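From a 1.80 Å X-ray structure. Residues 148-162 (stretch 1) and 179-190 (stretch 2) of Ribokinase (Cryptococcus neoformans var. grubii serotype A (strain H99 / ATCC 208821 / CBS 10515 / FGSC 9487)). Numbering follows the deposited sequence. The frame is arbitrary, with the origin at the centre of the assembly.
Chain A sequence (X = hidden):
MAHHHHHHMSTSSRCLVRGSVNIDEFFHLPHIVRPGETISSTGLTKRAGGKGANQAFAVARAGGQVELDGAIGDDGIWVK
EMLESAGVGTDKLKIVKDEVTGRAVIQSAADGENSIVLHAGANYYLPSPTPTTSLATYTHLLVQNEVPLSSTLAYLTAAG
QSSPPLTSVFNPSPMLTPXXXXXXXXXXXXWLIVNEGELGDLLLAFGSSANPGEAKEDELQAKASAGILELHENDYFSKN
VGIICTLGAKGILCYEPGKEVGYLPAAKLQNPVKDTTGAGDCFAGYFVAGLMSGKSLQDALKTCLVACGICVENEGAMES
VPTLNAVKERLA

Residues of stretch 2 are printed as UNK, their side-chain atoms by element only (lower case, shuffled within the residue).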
ATOM      1  N   PRO A 148      -5.218   4.480  -2.524  1.00 17.29           N
ATOM      2  CA  PRO A 148      -4.342   3.519  -3.203  1.00 14.30           C
ATOM      3  C   PRO A 148      -4.688   2.121  -2.753  1.00 18.61           C
ATOM      4  O   PRO A 148      -4.874   1.879  -1.559  1.00 16.22           O
ATOM      5  CB  PRO A 148      -2.927   3.901  -2.730  1.00 18.05           C
ATOM      6  CG  PRO A 148      -3.047   5.390  -2.433  1.00 18.23           C
ATOM      7  CD  PRO A 148      -4.429   5.529  -1.830  1.00 14.88           C
ATOM      8  N   LEU A 149      -4.766   1.195  -3.716  1.00 16.66           N
ATOM      9  CA  LEU A 149      -5.225  -0.148  -3.355  1.00 15.92           C
ATOM     10  C   LEU A 149      -4.297  -0.791  -2.334  1.00 14.25           C
ATOM     11  O   LEU A 149      -4.748  -1.532  -1.456  1.00 16.18           O
ATOM     12  CB  LEU A 149      -5.332  -1.033  -4.593  1.00 15.91           C
ATOM     13  CG  LEU A 149      -5.793  -2.494  -4.352  1.00 15.83           C
ATOM     14  CD1 LEU A 149      -7.161  -2.531  -3.664  1.00 18.07           C
ATOM     15  CD2 LEU A 149      -5.809  -3.271  -5.720  1.00 16.11           C
ATOM     16  N   SER A 150      -2.982  -0.544  -2.441  1.00 16.51           N
ATOM     17  CA  SER A 150      -2.078  -1.155  -1.482  1.00 15.07           C
ATOM     18  C   SER A 150      -2.435  -0.748  -0.058  1.00 17.26           C
ATOM     19  O   SER A 150      -2.229  -1.535   0.884  1.00 16.08           O
ATOM     20  CB  SER A 150      -0.617  -0.802  -1.785  1.00 22.78           C
ATOM     21  OG  SER A 150      -0.358   0.581  -1.613  1.00 20.32           O
ATOM     22  N   SER A 151      -2.947   0.471   0.123  1.00 16.16           N
ATOM     23  CA  SER A 151      -3.307   0.927   1.472  1.00 19.28           C
ATOM     24  C   SER A 151      -4.569   0.220   1.949  1.00 19.09           C
ATOM     25  O   SER A 151      -4.613  -0.316   3.064  1.00 19.30           O
ATOM     26  CB  SER A 151      -3.462   2.456   1.480  1.00 22.52           C
ATOM     27  OG  SER A 151      -3.671   2.969   2.802  1.00 21.45           O
ATOM     28  N   THR A 152      -5.593   0.151   1.095  1.00 16.93           N
ATOM     29  CA  THR A 152      -6.765  -0.652   1.429  1.00 17.68           C
ATOM     30  C   THR A 152      -6.369  -2.096   1.764  1.00 19.38           C
ATOM     31  O   THR A 152      -6.824  -2.658   2.766  1.00 19.78           O
ATOM     32  CB  THR A 152      -7.763  -0.603   0.273  1.00 16.69           C
ATOM     33  OG1 THR A 152      -8.273   0.734   0.127  1.00 17.23           O
ATOM     34  CG2 THR A 152      -8.933  -1.602   0.497  1.00 17.49           C
ATOM     35  N   LEU A 153      -5.507  -2.713   0.942  1.00 16.25           N
ATOM     36  CA  LEU A 153      -5.079  -4.088   1.227  1.00 16.78           C
ATOM     37  C   LEU A 153      -4.395  -4.190   2.592  1.00 17.78           C
ATOM     38  O   LEU A 153      -4.598  -5.166   3.337  1.00 17.92           O
ATOM     39  CB  LEU A 153      -4.111  -4.562   0.140  1.00 15.62           C
ATOM     40  CG  LEU A 153      -4.763  -4.688  -1.243  1.00 17.03           C
ATOM     41  CD1 LEU A 153      -3.659  -4.894  -2.256  1.00 17.10           C
ATOM     42  CD2 LEU A 153      -5.694  -5.899  -1.247  1.00 20.83           C
ATOM     43  N   ALA A 154      -3.530  -3.222   2.903  1.00 18.63           N
ATOM     44  CA  ALA A 154      -2.800  -3.263   4.170  1.00 20.43           C
ATOM     45  C   ALA A 154      -3.755  -3.196   5.357  1.00 16.38           C
ATOM     46  O   ALA A 154      -3.604  -3.950   6.333  1.00 18.21           O
ATOM     47  CB  ALA A 154      -1.781  -2.112   4.211  1.00 16.95           C
ATOM     48  N   TYR A 155      -4.741  -2.294   5.304  1.00 15.81           N
ATOM     49  CA  TYR A 155      -5.663  -2.167   6.434  1.00 18.69           C
ATOM     50  C   TYR A 155      -6.555  -3.399   6.564  1.00 19.94           C
ATOM     51  O   TYR A 155      -6.792  -3.892   7.678  1.00 18.59           O
ATOM     52  CB  TYR A 155      -6.537  -0.929   6.275  1.00 17.03           C
ATOM     53  CG  TYR A 155      -5.846   0.364   6.656  1.00 19.19           C
ATOM     54  CD1 TYR A 155      -4.743   0.822   5.946  1.00 19.04           C
ATOM     55  CD2 TYR A 155      -6.293   1.114   7.738  1.00 20.76           C
ATOM     56  CE1 TYR A 155      -4.123   2.033   6.311  1.00 16.84           C
ATOM     57  CE2 TYR A 155      -5.693   2.306   8.096  1.00 16.22           C
ATOM     58  CZ  TYR A 155      -4.603   2.759   7.375  1.00 18.78           C
ATOM     59  OH  TYR A 155      -3.986   3.948   7.746  1.00 21.92           O
ATOM     60  N   LEU A 156      -7.056  -3.908   5.441  1.00 18.28           N
ATOM     61  CA  LEU A 156      -7.872  -5.134   5.496  1.00 18.50           C
ATOM     62  C   LEU A 156      -7.077  -6.304   6.045  1.00 16.52           C
ATOM     63  O   LEU A 156      -7.583  -7.098   6.865  1.00 19.58           O
ATOM     64  CB  LEU A 156      -8.405  -5.472   4.097  1.00 16.97           C
ATOM     65  CG  LEU A 156      -9.138  -6.824   3.982  1.00 19.06           C
ATOM     66  CD1 LEU A 156     -10.391  -6.782   4.827  1.00 18.94           C
ATOM     67  CD2 LEU A 156      -9.496  -7.078   2.520  1.00 21.32           C
ATOM     68  N   THR A 157      -5.825  -6.441   5.618  1.00 19.43           N
ATOM     69  CA  THR A 157      -4.998  -7.543   6.122  1.00 17.60           C
ATOM     70  C   THR A 157      -4.759  -7.404   7.614  1.00 23.68           C
ATOM     71  O   THR A 157      -4.846  -8.390   8.372  1.00 22.48           O
ATOM     72  CB  THR A 157      -3.678  -7.565   5.347  1.00 19.63           C
ATOM     73  OG1 THR A 157      -3.976  -7.779   3.953  1.00 19.65           O
ATOM     74  CG2 THR A 157      -2.782  -8.704   5.850  1.00 19.53           C
ATOM     75  N   ALA A 158      -4.471  -6.184   8.068  1.00 20.51           N
ATOM     76  CA  ALA A 158      -4.283  -5.962   9.497  1.00 22.23           C
ATOM     77  C   ALA A 158      -5.559  -6.272  10.272  1.00 22.18           C
ATOM     78  O   ALA A 158      -5.508  -6.780  11.410  1.00 23.46           O
ATOM     79  CB  ALA A 158      -3.850  -4.511   9.746  1.00 20.15           C
ATOM     80  N   ALA A 159      -6.708  -5.940   9.685  1.00 20.69           N
ATOM     81  CA  ALA A 159      -7.986  -6.214  10.323  1.00 22.34           C
ATOM     82  C   ALA A 159      -8.206  -7.716  10.445  1.00 21.17           C
ATOM     83  O   ALA A 159      -8.604  -8.218  11.506  1.00 23.26           O
ATOM     84  CB  ALA A 159      -9.115  -5.551   9.519  1.00 22.70           C
ATOM     85  N   GLY A 160      -7.919  -8.453   9.371  1.00 23.81           N
ATOM     86  CA  GLY A 160      -8.174  -9.884   9.384  1.00 20.20           C
ATOM     87  C   GLY A 160      -7.200 -10.637  10.244  1.00 23.05           C
ATOM     88  O   GLY A 160      -7.528 -11.707  10.766  1.00 25.41           O
ATOM     89  N   GLN A 161      -5.992 -10.093  10.426  1.00 23.10           N
ATOM     90  CA  GLN A 161      -4.987 -10.758  11.242  1.00 25.42           C
ATOM     91  C   GLN A 161      -4.979 -10.296  12.688  1.00 26.53           C
ATOM     92  O   GLN A 161      -4.165 -10.794  13.467  1.00 26.57           O
ATOM     93  CB  GLN A 161      -3.601 -10.561  10.630  1.00 28.67           C
ATOM     94  CG  GLN A 161      -3.505 -11.178   9.246  1.00 25.53           C
ATOM     95  CD  GLN A 161      -2.148 -11.006   8.628  1.00 31.86           C
ATOM     96  OE1 GLN A 161      -1.382 -10.094   8.985  1.00 31.01           O
ATOM     97  NE2 GLN A 161      -1.830 -11.877   7.692  1.00 26.37           N
ATOM     98  N   SER A 162      -5.867  -9.389  13.073  1.00 24.81           N
ATOM     99  CA  SER A 162      -5.962  -9.000  14.469  1.00 25.60           C
ATOM    100  C   SER A 162      -6.545 -10.129  15.305  1.00 30.74           C
ATOM    101  O   SER A 162      -7.150 -11.076  14.796  1.00 31.18           O
ATOM    102  CB  SER A 162      -6.823  -7.756  14.645  1.00 25.36           C
ATOM    103  OG  SER A 162      -6.275  -6.685  13.900  1.00 31.36           O
ATOM    104  N   UNK A 179      -7.650  -8.607 -12.576  1.00 19.30           N
ATOM    105  CA  UNK A 179      -6.535  -9.263 -11.895  1.00 19.81           C
ATOM    106  C   UNK A 179      -6.487  -8.877 -10.415  1.00 21.14           C
ATOM    107  O   UNK A 179      -6.224  -9.716  -9.544  1.00 20.67           O
ATOM    108  c   UNK A 179      -5.218  -8.916 -12.602  1.00 18.28           C
ATOM    109  N   UNK A 180      -6.741  -7.610 -10.109  1.00 16.70           N
ATOM    110  CA  UNK A 180      -6.779  -7.207  -8.708  1.00 16.37           C
ATOM    111  C   UNK A 180      -7.864  -7.956  -7.944  1.00 21.58           C
ATOM    112  O   UNK A 180      -7.653  -8.361  -6.801  1.00 18.15           O
ATOM    113  c   UNK A 180      -6.095  -3.433  -9.217  1.00 19.53           C
ATOM    114  n   UNK A 180      -5.034  -2.642  -9.348  1.00 18.77           N
ATOM    115  c   UNK A 180      -7.014  -5.704  -8.611  1.00 14.05           C
ATOM    116  o   UNK A 180      -7.264  -3.000  -9.230  1.00 17.86           O
ATOM    117  c   UNK A 180      -5.792  -4.904  -9.024  1.00 18.61           C
ATOM    118  N   UNK A 181      -9.048  -8.118  -8.543  1.00 18.34           N
ATOM    119  CA  UNK A 181     -10.104  -8.881  -7.880  1.00 17.69           C
ATOM    120  C   UNK A 181      -9.660 -10.318  -7.632  1.00 20.63           C
ATOM    121  O   UNK A 181      -9.869 -10.867  -6.539  1.00 19.09           O
ATOM    122  c   UNK A 181     -11.394  -8.854  -8.724  1.00 18.68           C
ATOM    123  c   UNK A 181     -12.641  -7.031  -7.538  1.00 17.44           C
ATOM    124  c   UNK A 181     -13.099  -7.558  -9.980  1.00 16.60           C
ATOM    125  c   UNK A 181     -12.020  -7.461  -8.877  1.00 14.38           C
ATOM    126  N   UNK A 182      -9.017 -10.940  -8.620  1.00 16.78           N
ATOM    127  CA  UNK A 182      -8.605 -12.331  -8.448  1.00 18.37           C
ATOM    128  C   UNK A 182      -7.523 -12.507  -7.400  1.00 21.60           C
ATOM    129  O   UNK A 182      -7.392 -13.609  -6.839  1.00 20.63           O
ATOM    130  n   UNK A 182      -7.811 -12.923 -12.885  1.00 19.79           N
ATOM    131  c   UNK A 182      -8.671 -13.776 -12.063  1.00 21.00           C
ATOM    132  c   UNK A 182      -8.247 -12.220 -13.927  1.00 20.56           C
ATOM    133  c   UNK A 182      -8.107 -12.917  -9.773  1.00 17.93           C
ATOM    134  n   UNK A 182      -7.396 -11.493 -14.630  1.00 19.95           N
ATOM    135  n   UNK A 182      -9.540 -12.229 -14.259  1.00 19.43           N
ATOM    136  c   UNK A 182      -9.202 -13.082 -10.797  1.00 17.76           C
ATOM    137  N   UNK A 183      -6.771 -11.455  -7.093  1.00 17.96           N
ATOM    138  CA  UNK A 183      -5.669 -11.565  -6.135  1.00 17.55           C
ATOM    139  C   UNK A 183      -6.018 -10.971  -4.782  1.00 22.31           C
ATOM    140  O   UNK A 183      -5.184 -11.001  -3.873  1.00 22.04           O
ATOM    141  c   UNK A 183      -3.060 -10.781  -8.859  1.00 43.52           C
ATOM    142  c   UNK A 183      -4.428 -10.859  -6.706  1.00 19.72           C
ATOM    143  c   UNK A 183      -3.842 -11.644  -7.893  1.00 24.30           C
ATOM    144  o   UNK A 183      -2.461  -9.782  -8.406  1.00 44.31           O
ATOM    145  o   UNK A 183      -3.063 -11.107 -10.072  1.00 44.54           O
ATOM    146  N   UNK A 184      -7.211 -10.403  -4.661  1.00 17.78           N
ATOM    147  CA  UNK A 184      -7.633  -9.734  -3.438  1.00 17.56           C
ATOM    148  C   UNK A 184      -7.753 -10.730  -2.285  1.00 19.63           C
ATOM    149  O   UNK A 184      -8.174 -11.883  -2.484  1.00 20.51           O
ATOM    150  c   UNK A 184     -10.616  -7.364  -0.748  1.00 19.34           C
ATOM    151  c   UNK A 184      -8.947  -6.668  -2.861  1.00 19.97           C
ATOM    152  c   UNK A 184      -9.358  -7.996  -2.720  1.00 19.54           C
ATOM    153  c   UNK A 184     -10.198  -8.337  -1.672  1.00 14.33           C
ATOM    154  c   UNK A 184      -9.335  -5.702  -1.946  1.00 20.05           C
ATOM    155  c   UNK A 184     -10.174  -6.054  -0.886  1.00 19.31           C
ATOM    156  c   UNK A 184      -8.958  -9.029  -3.730  1.00 16.76           C
ATOM    157  N   UNK A 185      -7.344 -10.341  -1.060  1.00 18.89           N
ATOM    158  CA  UNK A 185      -7.351 -11.278   0.080  1.00 17.27           C
ATOM    159  C   UNK A 185      -8.746 -11.414   0.682  1.00 22.07           C
ATOM    160  O   UNK A 185      -9.026 -10.973   1.786  1.00 20.04           O
ATOM    161  c   UNK A 185      -6.350 -10.633   1.044  1.00 20.01           C
ATOM    162  c   UNK A 185      -6.561  -9.153   0.802  1.00 17.32           C
ATOM    163  c   UNK A 185      -6.746  -9.036  -0.707  1.00 16.92           C
ATOM    164  N   UNK A 186      -9.656 -12.022  -0.090  1.00 16.79           N
ATOM    165  CA  UNK A 186     -11.038 -12.191   0.350  1.00 20.55           C
ATOM    166  C   UNK A 186     -11.139 -12.902   1.688  1.00 21.06           C
ATOM    167  O   UNK A 186     -12.116 -12.696   2.417  1.00 22.36           O
ATOM    168  c   UNK A 186     -11.824 -12.239  -2.011  1.00 17.16           C
ATOM    169  c   UNK A 186     -12.212 -10.683  -3.646  1.00 16.08           C
ATOM    170  c   UNK A 186     -12.505 -11.011  -2.303  1.00 17.99           C
ATOM    171  c   UNK A 186     -13.862  -9.023  -2.197  1.00 19.23           C
ATOM    172  c   UNK A 186     -13.541  -8.717  -3.539  1.00 20.77           C
ATOM    173  n   UNK A 186     -11.381 -11.658  -4.130  1.00 16.41           N
ATOM    174  c   UNK A 186     -11.818 -12.984  -0.698  1.00 18.30           C
ATOM    175  c   UNK A 186     -11.152 -12.589  -3.146  1.00 17.48           C
ATOM    176  c   UNK A 186     -12.725  -9.531  -4.277  1.00 16.10           C
ATOM    177  c   UNK A 186     -13.345 -10.161  -1.567  1.00 19.77           C
ATOM    178  N   UNK A 187     -10.180 -13.770   2.012  1.00 21.31           N
ATOM    179  CA  UNK A 187     -10.310 -14.506   3.265  1.00 24.87           C
ATOM    180  C   UNK A 187     -10.344 -13.591   4.478  1.00 24.53           C
ATOM    181  O   UNK A 187     -10.837 -14.016   5.526  1.00 25.72           O
ATOM    182  c   UNK A 187      -7.797 -14.916   3.482  1.00 21.64           C
ATOM    183  c   UNK A 187      -9.182 -15.527   3.427  1.00 24.17           C
ATOM    184  c   UNK A 187      -5.348 -15.344   3.513  1.00 38.09           C
ATOM    185  n   UNK A 187      -4.289 -16.380   3.631  1.00 44.56           N
ATOM    186  c   UNK A 187      -6.726 -15.970   3.592  1.00 29.52           C
ATOM    187  N   UNK A 188      -9.827 -12.355   4.379  1.00 19.85           N
ATOM    188  CA  UNK A 188      -9.813 -11.424   5.512  1.00 22.62           C
ATOM    189  C   UNK A 188     -11.085 -10.612   5.636  1.00 23.75           C
ATOM    190  O   UNK A 188     -11.263  -9.906   6.637  1.00 25.51           O
ATOM    191  n   UNK A 188      -7.026 -12.074   6.413  1.00 25.45           N
ATOM    192  c   UNK A 188      -6.169 -10.955   4.739  1.00 23.58           C
ATOM    193  c   UNK A 188      -8.633 -10.437   5.385  1.00 20.43           C
ATOM    194  c   UNK A 188      -7.300 -11.104   5.472  1.00 24.82           C
ATOM    195  n   UNK A 188      -5.239 -11.821   5.256  1.00 29.01           N
ATOM    196  c   UNK A 188      -5.780 -12.490   6.259  1.00 25.93           C
ATOM    197  N   UNK A 189     -11.969 -10.691   4.656  1.00 19.09           N
ATOM    198  CA  UNK A 189     -13.096  -9.777   4.553  1.00 18.13           C
ATOM    199  C   UNK A 189     -14.340 -10.378   5.192  1.00 27.09           C
ATOM    200  O   UNK A 189     -14.724 -11.507   4.869  1.00 22.68           O
ATOM    201  c   UNK A 189     -14.495  -8.476   2.888  1.00 21.82           C
ATOM    202  c   UNK A 189     -14.785  -8.406   1.372  1.00 19.92           C
ATOM    203  c   UNK A 189     -14.055  -7.114   3.425  1.00 19.41           C
ATOM    204  c   UNK A 189     -13.378  -9.467   3.084  1.00 20.48           C
ATOM    205  N   UNK A 190     -14.990  -9.612   6.073  1.00 20.65           N
ATOM    206  CA  UNK A 190     -16.219 -10.137   6.674  1.00 21.68           C
ATOM    207  C   UNK A 190     -17.429  -9.930   5.774  1.00 25.71           C
ATOM    208  O   UNK A 190     -18.293 -10.814   5.692  1.00 20.93           O
ATOM    209  c   UNK A 190     -16.499  -9.482   8.029  1.00 26.74           C
ATOM    210  o   UNK A 190     -15.335  -9.456   8.853  1.00 24.89           O
TER
HETATM  211  O   HOH W   1      -8.328 -13.742   8.117  0.51 21.59           O

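Position 179 carries a single side-chain carbon, out of reach of the first stretch; it is Ala-179. Position 180 has three carbons in a row, the third bearing one oxygen and one nitrogen, the pattern of a primary amide; its CA-to-CB bond points toward stretch 1, and the amide end reaches Leu-149. This is Gln-180, whose CD lies 3.5 Å from CD2 of Leu-149; its amide nitrogen is hydrogen-bonded elsewhere in the structure.

At 181, four carbons fork at the second, and the CA-to-CB bond points away from stretch 1: Leu-181. Position 182 shows three carbons, a nitrogen, then a carbon carrying two more nitrogens, a guanidinium that makes no contact here, hence Arg-182. Position 183 has three carbons, the third with two oxygens, a carboxylate one methylene longer than aspartate: Glu-183, exposed and likewise without a partner on the helix.

Position 184 has one carbon followed by a six-carbon ring with no further atom, which excludes tyrosine; the ring packs against Leu-149, Leu-153 and Leu-156. It is Phe-184, a buried ring among three leucines: CD1 of Leu-149 sits at its edge, 4.2 Å from CE1 of Phe-184, CD2 of Leu-153 is 3.7 Å from CD1 of Phe-184, and CD2 of Leu-156 is 3.5 Å from CE2 of Phe-184. At 185, three carbons close a ring onto the backbone nitrogen and pack on Leu-153, so this is Pro-185; its CD is 3.4 Å from CD2 of Leu-153.

Position 186 bears one carbon and fused five- and six-membered rings with a single nitrogen, an indole. The CA-to-CB bond of Trp-186 points away from stretch 1, and its NE1 donates to the O of Leu-181 at 3.0 Å. Position 187 has four carbons in a row ending in nitrogen: Lys-187, extended and exposed.

Position 188 has one carbon and a five-membered ring of three carbons and two nitrogens, lying along Thr-157, Gly-160 and Gln-161. It is His-188, with ND1 3.9 Å from CA of Gly-160. Position 189 again forks at its second carbon, four carbons in all, and its end meets Leu-156: Leu-189, whose CD1 is 3.9 Å from CD1 of Leu-156. Position 190 has one carbon and one oxygen, giving Ser-190.

The contact buries 529 Å² without a direct hydrogen bond, so it rests on packing. All three leucines meet Phe-184, and Leu-153 and Leu-156 also reach Pro-185, while the imidazole fits where Gly-160 has no side chain; an ideal CB there would come within 2.5 Å of His-188 ND1. A water 2.7 Å from His-188 ND1 also reaches Gly-160 O, a weak bond at 3.4 Å, and supplies a polar bridge.

Stretch 2 179-190: AQLREFPWKHLS
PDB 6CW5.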